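PDB 3AKB: putative calcium binding protein from Streptomyces coelicolor, which binds calcium ions through EF-hand loops and probably takes part in calcium-mediated regulation. Local coordinates for residues F10-I21 and Q70-V78; A32-A40 and A102-D110. The protein carries 2 engineered substitutions. All blocks are in the same frame, centred on the assembly; numbering follows the deposited sequence.

Contact 1: residues F10-I21 and Q70-V78; sequences FTTFDQDGNGHI and QRITREEFV. With CA (calcium ion), chain E; CA (calcium ion), chain F; CA (calcium ion), chain H.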
loop_
_atom_site.group_PDB
_atom_site.type_symbol
_atom_site.label_atom_id
_atom_site.label_comp_id
_atom_site.label_asym_id
_atom_site.label_seq_id
_atom_site.Cartn_x
_atom_site.Cartn_y
_atom_site.Cartn_z
ATOM N N PHE A 10 2.959 5.958 -8.940
ATOM C CA PHE A 10 3.124 7.216 -8.224
ATOM C C PHE A 10 1.835 7.667 -7.548
ATOM O O PHE A 10 1.852 8.075 -6.385
ATOM C CB PHE A 10 3.653 8.325 -9.149
ATOM C CG PHE A 10 3.964 9.615 -8.421
ATOM C CD1 PHE A 10 5.151 9.743 -7.713
ATOM C CD2 PHE A 10 3.076 10.672 -8.438
ATOM C CE1 PHE A 10 5.443 10.925 -7.012
ATOM C CE2 PHE A 10 3.360 11.857 -7.737
ATOM C CZ PHE A 10 4.555 11.968 -7.034
ATOM N N THR A 11 0.733 7.638 -8.289
ATOM C CA THR A 11 -0.577 8.026 -7.782
ATOM C C THR A 11 -0.991 7.199 -6.560
ATOM O O THR A 11 -1.599 7.734 -5.624
ATOM C CB THR A 11 -1.651 7.917 -8.904
ATOM O OG1 THR A 11 -1.301 8.778 -9.999
ATOM C CG2 THR A 11 -3.042 8.311 -8.399
ATOM N N THR A 12 -0.658 5.909 -6.559
ATOM C CA THR A 12 -1.004 5.038 -5.448
ATOM C C THR A 12 -0.321 5.555 -4.178
ATOM O O THR A 12 -0.919 5.554 -3.102
ATOM C CB THR A 12 -0.584 3.578 -5.726
ATOM O OG1 THR A 12 -1.316 3.090 -6.866
ATOM C CG2 THR A 12 -0.874 2.702 -4.512
ATOM N N PHE A 13 0.912 6.037 -4.293
ATOM C CA PHE A 13 1.624 6.568 -3.120
ATOM C C PHE A 13 1.192 8.002 -2.779
ATOM O O PHE A 13 1.112 8.383 -1.609
ATOM C CB PHE A 13 3.142 6.558 -3.351
ATOM C CG PHE A 13 3.783 5.185 -3.276
ATOM C CD1 PHE A 13 3.560 4.337 -2.190
ATOM C CD2 PHE A 13 4.682 4.781 -4.275
ATOM C CE1 PHE A 13 4.215 3.065 -2.129
ATOM C CE2 PHE A 13 5.338 3.519 -4.218
ATOM C CZ PHE A 13 5.094 2.667 -3.140
ATOM N N ASP A 14 0.914 8.782 -3.824
ATOM C CA ASP A 14 0.507 10.187 -3.661
ATOM C C ASP A 14 -0.981 10.250 -3.367
ATOM O O ASP A 14 -1.785 10.751 -4.164
ATOM C CB ASP A 14 0.878 10.998 -4.907
ATOM C CG ASP A 14 0.556 12.465 -4.754
ATOM O OD1 ASP A 14 0.481 12.942 -3.590
ATOM O OD2 ASP A 14 0.368 13.156 -5.803
ATOM N N GLN A 15 -1.326 9.786 -2.163
ATOM C CA GLN A 15 -2.706 9.626 -1.743
ATOM C C GLN A 15 -3.521 10.911 -1.777
ATOM O O GLN A 15 -4.712 10.861 -2.104
ATOM C CB GLN A 15 -2.748 8.960 -0.365
ATOM C CG GLN A 15 -2.409 7.466 -0.423
ATOM C CD GLN A 15 -3.589 6.623 -0.891
ATOM O OE1 GLN A 15 -4.694 6.768 -0.368
ATOM N NE2 GLN A 15 -3.364 5.733 -1.840
ATOM N N ASP A 16 -2.896 12.060 -1.467
ATOM C CA ASP A 16 -3.622 13.334 -1.490
ATOM C C ASP A 16 -3.560 14.069 -2.842
ATOM O O ASP A 16 -4.164 15.143 -3.021
ATOM C CB ASP A 16 -3.223 14.216 -0.294
ATOM C CG ASP A 16 -1.816 14.764 -0.401
ATOM O OD1 ASP A 16 -1.180 14.707 -1.478
ATOM O OD2 ASP A 16 -1.365 15.300 0.637
ATOM N N GLY A 17 -2.862 13.470 -3.795
ATOM C CA GLY A 17 -2.857 13.934 -5.183
ATOM C C GLY A 17 -2.084 15.196 -5.484
ATOM O O GLY A 17 -2.229 15.766 -6.576
ATOM N N ASN A 18 -1.259 15.651 -4.541
ATOM C CA ASN A 18 -0.650 16.975 -4.686
ATOM C C ASN A 18 0.722 16.988 -5.400
ATOM O O ASN A 18 1.417 18.016 -5.445
ATOM C CB ASN A 18 -0.603 17.651 -3.322
ATOM C CG ASN A 18 0.467 17.072 -2.431
ATOM O OD1 ASN A 18 1.112 16.064 -2.746
ATOM N ND2 ASN A 18 0.712 17.745 -1.324
ATOM N N GLY A 19 1.100 15.849 -5.972
ATOM C CA GLY A 19 2.281 15.771 -6.843
ATOM C C GLY A 19 3.600 15.419 -6.200
ATOM O O GLY A 19 4.633 15.300 -6.871
ATOM N N HIS A 20 3.588 15.247 -4.875
ATOM C CA HIS A 20 4.764 14.737 -4.210
ATOM C C HIS A 20 4.322 13.834 -3.079
ATOM O O HIS A 20 3.236 14.015 -2.543
ATOM C CB HIS A 20 5.671 15.884 -3.712
ATOM C CG HIS A 20 5.066 16.743 -2.641
ATOM N ND1 HIS A 20 4.517 17.982 -2.902
ATOM C CD2 HIS A 20 4.992 16.573 -1.299
ATOM C CE1 HIS A 20 4.082 18.516 -1.770
ATOM N NE2 HIS A 20 4.382 17.691 -0.778
ATOM N N ILE A 21 5.165 12.871 -2.735
ATOM C CA ILE A 21 4.856 11.907 -1.675
ATOM C C ILE A 21 5.497 12.398 -0.374
ATOM O O ILE A 21 6.711 12.675 -0.354
ATOM C CB ILE A 21 5.375 10.508 -2.039
ATOM C CG1 ILE A 21 4.788 10.078 -3.399
ATOM C CG2 ILE A 21 4.992 9.505 -0.946
ATOM C CD1 ILE A 21 5.578 9.011 -4.122
ATOM N N GLN A 70 12.543 15.107 2.442
ATOM C CA GLN A 70 11.383 14.360 2.966
ATOM C C GLN A 70 10.073 14.645 2.208
ATOM O O GLN A 70 8.967 14.616 2.765
ATOM C CB GLN A 70 11.287 14.556 4.498
ATOM C CG GLN A 70 12.508 13.944 5.219
ATOM C CD GLN A 70 12.621 14.314 6.693
ATOM O OE1 GLN A 70 11.852 15.127 7.213
ATOM N NE2 GLN A 70 13.602 13.715 7.362
ATOM N N ARG A 71 10.241 14.961 0.922
ATOM C CA ARG A 71 9.193 14.988 -0.094
ATOM C C ARG A 71 9.780 14.182 -1.253
ATOM O O ARG A 71 10.973 14.341 -1.606
ATOM C CB ARG A 71 8.891 16.415 -0.585
ATOM C CG ARG A 71 8.255 17.340 0.450
ATOM C CD ARG A 71 7.938 18.696 -0.163
ATOM N NE ARG A 71 9.174 19.425 -0.374
ATOM C CZ ARG A 71 9.649 20.317 0.480
ATOM N NH1 ARG A 71 8.961 20.587 1.586
ATOM N NH2 ARG A 71 10.792 20.941 0.223
ATOM N N ILE A 72 8.987 13.287 -1.827
ATOM C CA ILE A 72 9.429 12.573 -3.027
ATOM C C ILE A 72 8.659 13.141 -4.207
ATOM O O ILE A 72 7.445 12.963 -4.309
ATOM C CB ILE A 72 9.129 11.063 -2.939
ATOM C CG1 ILE A 72 9.813 10.459 -1.704
ATOM C CG2 ILE A 72 9.573 10.358 -4.232
ATOM C CD1 ILE A 72 9.284 9.054 -1.324
ATOM N N THR A 73 9.359 13.860 -5.084
ATOM C CA THR A 73 8.727 14.444 -6.257
ATOM C C THR A 73 8.436 13.388 -7.324
ATOM O O THR A 73 9.018 12.292 -7.296
ATOM C CB THR A 73 9.604 15.550 -6.879
ATOM O OG1 THR A 73 10.857 14.989 -7.266
ATOM C CG2 THR A 73 9.839 16.673 -5.899
ATOM N N ARG A 74 7.522 13.729 -8.238
ATOM C CA ARG A 74 7.299 12.934 -9.438
ATOM C C ARG A 74 8.627 12.603 -10.112
ATOM O O ARG A 74 8.895 11.441 -10.426
ATOM C CB ARG A 74 6.392 13.698 -10.395
ATOM C CG ARG A 74 5.607 12.822 -11.372
ATOM C CD ARG A 74 4.589 13.661 -12.137
ATOM N NE ARG A 74 3.513 14.162 -11.280
ATOM C CZ ARG A 74 2.387 13.504 -11.024
ATOM N NH1 ARG A 74 2.180 12.300 -11.549
ATOM N NH2 ARG A 74 1.465 14.051 -10.239
ATOM N N GLU A 75 9.481 13.615 -10.293
ATOM C CA GLU A 75 10.785 13.425 -10.935
ATOM C C GLU A 75 11.678 12.427 -10.197
ATOM O O GLU A 75 12.264 11.534 -10.822
ATOM C CB GLU A 75 11.493 14.773 -11.134
ATOM C CG GLU A 75 12.581 14.786 -12.207
ATOM C CD GLU A 75 12.056 14.565 -13.626
ATOM O OE1 GLU A 75 10.826 14.473 -13.830
ATOM O OE2 GLU A 75 12.892 14.477 -14.550
ATOM N N GLU A 76 11.765 12.558 -8.870
ATOM C CA GLU A 76 12.515 11.622 -8.035
ATOM C C GLU A 76 12.005 10.181 -8.166
ATOM O O GLU A 76 12.790 9.213 -8.184
ATOM C CB GLU A 76 12.460 12.060 -6.566
ATOM C CG GLU A 76 13.440 13.173 -6.242
ATOM C CD GLU A 76 13.328 13.665 -4.802
ATOM O OE1 GLU A 76 12.206 13.797 -4.299
ATOM O OE2 GLU A 76 14.364 13.933 -4.177
ATOM N N PHE A 77 10.689 10.046 -8.241
ATOM C CA PHE A 77 10.081 8.729 -8.380
ATOM C C PHE A 77 10.345 8.128 -9.755
ATOM O O PHE A 77 10.752 6.982 -9.840
ATOM C CB PHE A 77 8.581 8.793 -8.107
ATOM C CG PHE A 77 7.931 7.444 -8.032
ATOM C CD1 PHE A 77 7.981 6.702 -6.853
ATOM C CD2 PHE A 77 7.277 6.907 -9.136
ATOM C CE1 PHE A 77 7.391 5.440 -6.772
ATOM C CE2 PHE A 77 6.684 5.652 -9.052
ATOM C CZ PHE A 77 6.737 4.923 -7.882
ATOM N N VAL A 78 10.116 8.912 -10.812
ATOM C CA VAL A 78 10.277 8.453 -12.201
ATOM C C VAL A 78 11.751 8.165 -12.499
ATOM O O VAL A 78 12.085 7.056 -12.922
ATOM C CB VAL A 78 9.674 9.468 -13.225
ATOM C CG1 VAL A 78 9.998 9.067 -14.665
ATOM C CG2 VAL A 78 8.163 9.589 -13.048
HETATM CA CA CA E . 1.061 13.936 -1.629
HETATM CA CA CA F . 13.025 15.040 -2.288
HETATM CA CA CA H . 3.963 18.078 1.116
HETATM O O HOH W 1 -0.469 12.562 -8.226
HETATM O O HOH W 2 1.293 15.234 0.328
HETATM O O HOH W 3 6.583 16.533 -8.213
HETATM O O HOH W 4 12.390 17.093 -3.587
#
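Phe10 and Phe77 both hold CG opposite the backbone N (chi1 -175° and -171°), and from their two helices the side chains run antiparallel alongside each other within a pair of EF-hands. The edge of Phe10 is turned to the face of Phe77 in an offset edge-to-face pair, centroids 5.5 Å apart; Phe13 CD2 adds a third ring at Phe77 CE1. The Arg74 side chain, bent at chi3, crosses Phe10 at about a right angle and sets one guanidinium face over CE2, the planes tilted 52° apart. With an alanine here instead of Phe10, the face of Phe77 would probably lose the edge set against it and the Arg74 guanidinium would be free to turn. Next to this cluster the calcium loops join in the short antiparallel pairing usual for EF-hands: Ile21 N to Ile72 O and Ile72 N to Ile21 O, each 2.8 Å and nearly straight, while the CB atoms of the two isoleucines meet at 3.9 Å. His20 O joins OD1 of Asp14, Asp16 and Asn18 on one calcium ion, which Asp25 completes; Arg71 O and both carboxylate oxygens of Glu76 hold another with Asp65, Asp67 and Asp69. His20 NE2 faces a further modelled calcium ion, which Asp22 also binds. The His20 ring lies between Asn18 OD1 on one face and Arg71 CD on the other, 3.9 Å from the ring centroid.

Contact 2: residues A32-A40 and A102-D110; sequences AMLAEFGVA and AALGVADTD. Engineered in segment 32-40: Met33 (natural residue Leu). With CA (calcium ion), chain C; CA (calcium ion), chain L.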
loop_
_atom_site.group_PDB
_atom_site.type_symbol
_atom_site.label_atom_id
_atom_site.label_comp_id
_atom_site.label_asym_id
_atom_site.label_seq_id
_atom_site.Cartn_x
_atom_site.Cartn_y
_atom_site.Cartn_z
ATOM N N ALA A 32 -7.605 6.706 6.825
ATOM C CA ALA A 32 -8.800 6.402 6.032
ATOM C C ALA A 32 -9.169 4.930 6.180
ATOM O O ALA A 32 -10.355 4.581 6.245
ATOM C CB ALA A 32 -8.590 6.786 4.557
ATOM N N MET A 33 -8.166 4.058 6.261
ATOM C CA MET A 33 -8.476 2.639 6.418
ATOM C C MET A 33 -9.078 2.363 7.798
ATOM O O MET A 33 -10.023 1.593 7.925
ATOM C CB MET A 33 -7.238 1.742 6.219
ATOM C CG MET A 33 -7.603 0.290 6.093
ATOM S SD MET A 33 -6.225 -0.917 6.406
ATOM C CE MET A 33 -7.238 -2.431 6.227
ATOM N N LEU A 34 -8.512 2.981 8.833
ATOM C CA LEU A 34 -9.073 2.845 10.169
ATOM C C LEU A 34 -10.512 3.338 10.243
ATOM O O LEU A 34 -11.358 2.712 10.926
ATOM C CB LEU A 34 -8.193 3.595 11.180
ATOM C CG LEU A 34 -6.806 2.979 11.337
ATOM C CD1 LEU A 34 -5.929 3.921 12.185
ATOM C CD2 LEU A 34 -6.820 1.584 11.935
ATOM N N ALA A 35 -10.793 4.461 9.581
ATOM C CA ALA A 35 -12.144 4.999 9.544
ATOM C C ALA A 35 -13.117 4.054 8.835
ATOM O O ALA A 35 -14.253 3.840 9.322
ATOM C CB ALA A 35 -12.139 6.368 8.900
ATOM N N GLU A 36 -12.666 3.441 7.733
ATOM C CA GLU A 36 -13.499 2.508 6.971
ATOM C C GLU A 36 -13.954 1.321 7.835
ATOM O O GLU A 36 -15.114 0.866 7.726
ATOM C CB GLU A 36 -12.729 2.023 5.726
ATOM C CG GLU A 36 -13.382 0.882 4.931
ATOM C CD GLU A 36 -14.692 1.282 4.314
ATOM O OE1 GLU A 36 -14.779 2.418 3.802
ATOM O OE2 GLU A 36 -15.651 0.483 4.355
ATOM N N PHE A 37 -13.041 0.810 8.656
ATOM C CA PHE A 37 -13.305 -0.358 9.506
ATOM C C PHE A 37 -13.734 -0.016 10.943
ATOM O O PHE A 37 -13.997 -0.911 11.741
ATOM C CB PHE A 37 -12.098 -1.281 9.480
ATOM C CG PHE A 37 -11.971 -2.009 8.187
ATOM C CD1 PHE A 37 -12.719 -3.166 7.959
ATOM C CD2 PHE A 37 -11.184 -1.490 7.158
ATOM C CE1 PHE A 37 -12.627 -3.808 6.725
ATOM C CE2 PHE A 37 -11.109 -2.120 5.914
ATOM C CZ PHE A 37 -11.816 -3.277 5.699
ATOM N N GLY A 38 -13.802 1.268 11.269
ATOM C CA GLY A 38 -14.211 1.659 12.628
ATOM C C GLY A 38 -13.255 1.224 13.714
ATOM O O GLY A 38 -13.672 0.954 14.873
ATOM N N VAL A 39 -11.977 1.184 13.363
ATOM C CA VAL A 39 -10.910 0.812 14.292
ATOM C C VAL A 39 -10.259 2.092 14.812
ATOM O O VAL A 39 -9.866 2.953 14.027
ATOM C CB VAL A 39 -9.870 -0.116 13.628
ATOM C CG1 VAL A 39 -8.684 -0.372 14.554
ATOM C CG2 VAL A 39 -10.535 -1.406 13.199
ATOM N N ALA A 40 -10.198 2.231 16.133
ATOM C CA ALA A 40 -9.688 3.467 16.744
ATOM C C ALA A 40 -8.196 3.663 16.540
ATOM O O ALA A 40 -7.407 2.722 16.639
ATOM C CB ALA A 40 -10.011 3.503 18.244
ATOM N N ALA A 102 -0.389 -5.312 9.505
ATOM C CA ALA A 102 -1.295 -4.486 10.313
ATOM C C ALA A 102 -2.628 -4.207 9.615
ATOM O O ALA A 102 -3.686 -4.165 10.265
ATOM C CB ALA A 102 -0.600 -3.180 10.705
ATOM N N ALA A 103 -2.571 -4.046 8.292
ATOM C CA ALA A 103 -3.751 -3.797 7.487
ATOM C C ALA A 103 -4.642 -5.028 7.503
ATOM O O ALA A 103 -5.861 -4.919 7.638
ATOM C CB ALA A 103 -3.339 -3.436 6.046
ATOM N N LEU A 104 -4.050 -6.215 7.397
ATOM C CA LEU A 104 -4.864 -7.427 7.522
ATOM C C LEU A 104 -5.575 -7.495 8.873
ATOM O O LEU A 104 -6.725 -7.925 8.967
ATOM C CB LEU A 104 -4.017 -8.693 7.322
ATOM C CG LEU A 104 -3.626 -8.882 5.850
ATOM C CD1 LEU A 104 -2.515 -9.870 5.694
ATOM C CD2 LEU A 104 -4.805 -9.370 4.974
ATOM N N GLY A 105 -4.880 -7.088 9.931
ATOM C CA GLY A 105 -5.495 -7.104 11.272
ATOM C C GLY A 105 -6.688 -6.171 11.338
ATOM O O GLY A 105 -7.722 -6.496 11.938
ATOM N N VAL A 106 -6.542 -4.994 10.736
ATOM C CA VAL A 106 -7.643 -4.036 10.707
ATOM C C VAL A 106 -8.861 -4.542 9.944
ATOM O O VAL A 106 -10.014 -4.296 10.361
ATOM C CB VAL A 106 -7.163 -2.670 10.139
ATOM C CG1 VAL A 106 -8.308 -1.722 9.889
ATOM C CG2 VAL A 106 -6.185 -2.039 11.100
ATOM N N ALA A 107 -8.596 -5.226 8.826
ATOM C CA ALA A 107 -9.657 -5.693 7.935
ATOM C C ALA A 107 -10.279 -7.040 8.356
ATOM O O ALA A 107 -11.240 -7.510 7.727
ATOM C CB ALA A 107 -9.147 -5.751 6.481
ATOM N N ASP A 108 -9.726 -7.658 9.396
ATOM C CA ASP A 108 -10.281 -8.885 9.977
ATOM C C ASP A 108 -11.366 -8.508 10.983
ATOM O O ASP A 108 -11.071 -8.173 12.120
ATOM C CB ASP A 108 -9.159 -9.682 10.649
ATOM C CG ASP A 108 -9.670 -10.866 11.437
ATOM O OD1 ASP A 108 -10.855 -11.237 11.250
ATOM O OD2 ASP A 108 -8.860 -11.464 12.190
ATOM N N THR A 109 -12.618 -8.532 10.544
ATOM C CA THR A 109 -13.698 -7.948 11.325
ATOM C C THR A 109 -14.258 -8.891 12.392
ATOM O O THR A 109 -14.901 -8.430 13.339
ATOM C CB THR A 109 -14.832 -7.444 10.436
ATOM O OG1 THR A 109 -15.459 -8.551 9.776
ATOM C CG2 THR A 109 -14.317 -6.439 9.425
ATOM N N ASP A 110 -14.013 -10.197 12.259
ATOM C CA ASP A 110 -14.517 -11.150 13.262
ATOM C C ASP A 110 -13.415 -11.706 14.168
ATOM O O ASP A 110 -13.707 -12.454 15.109
ATOM C CB ASP A 110 -15.352 -12.285 12.637
ATOM C CG ASP A 110 -14.579 -13.125 11.654
ATOM O OD1 ASP A 110 -13.398 -12.828 11.352
ATOM O OD2 ASP A 110 -15.157 -14.125 11.168
HETATM CA CA CA C . -11.928 -12.589 9.716
HETATM CA CA CA L . -14.078 -15.161 9.973
HETATM O O HOH W 5 -13.322 -10.905 8.954
HETATM O O HOH W 6 -13.269 -13.935 8.344
HETATM O O HOH W 7 -16.080 -14.419 8.202
#
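Val106 and Phe37 form the middle of a dense apolar seam between two helix ends that run nearly parallel, their segment axes 20° apart and 10.1 Å at closest approach. Val106 points at the facing helix and is touched from several directions: CG1 by Phe37 CB at 3.8 Å, by the methyl of Met33 and by Val39 CG2, and CG2 by Leu34 CD2, whose side chain crosses it at about a right angle. Met33, an engineered residue that is leucine in the natural protein, reaches over in a fully extended chain, CG opposite its backbone N (chi1 -168°). Its SD rests against Ala103 CB, and CE ends 3.2 Å from Ala103 O, close to Ala107 CB as well. The Phe37 ring lies with one face over Ala107, whose CA sits 3.9 Å from the ring centroid in a CH-pi contact, while Ala107 CB meets CZ.

Toward the calcium loop the packing thins. Thr109, on the exposed side, brings only CG2 to the edge of Phe37, 3.9 Å from CD1, and its backbone N donates to a water that is itself bound to calcium. Beyond it Asp108 OD1 and Asp110 OD1 turn to that same calcium ion, which Asp112 and Ala114 also bind; here the chain passes from the seam into an EF-hand loop. On the other segment, Gly38, with positive phi, forms a Schellman motif after helix 23-37, and Val39 folds back on Val106. Helix 44-64 packs on Leu34 through Leu49 and Tyr50, and helix 117-126 flanks Met33 and Phe37 through Ala123 and Arg122.

How the contacts relate
Contacts 1 and 2 lie on opposite sides of the chain's centre, their own centres about 25 Å apart and their nearest atoms about 6 Å, without touching. The chain links them twice: strand 20-21 of contact 1 is followed by helix 23-37, which ends in contact 2, and helix 74-87 is followed by helix 89-107, which supplies the other side of it. Their segments therefore alternate along the sequence. Contact 1 couples two calcium loops directly through backbone pairing, whereas contact 2 joins the far end of the first EF-hand to the helix entering the loop of Asp108 and Asp110, with side-chain packing rather than strand pairing.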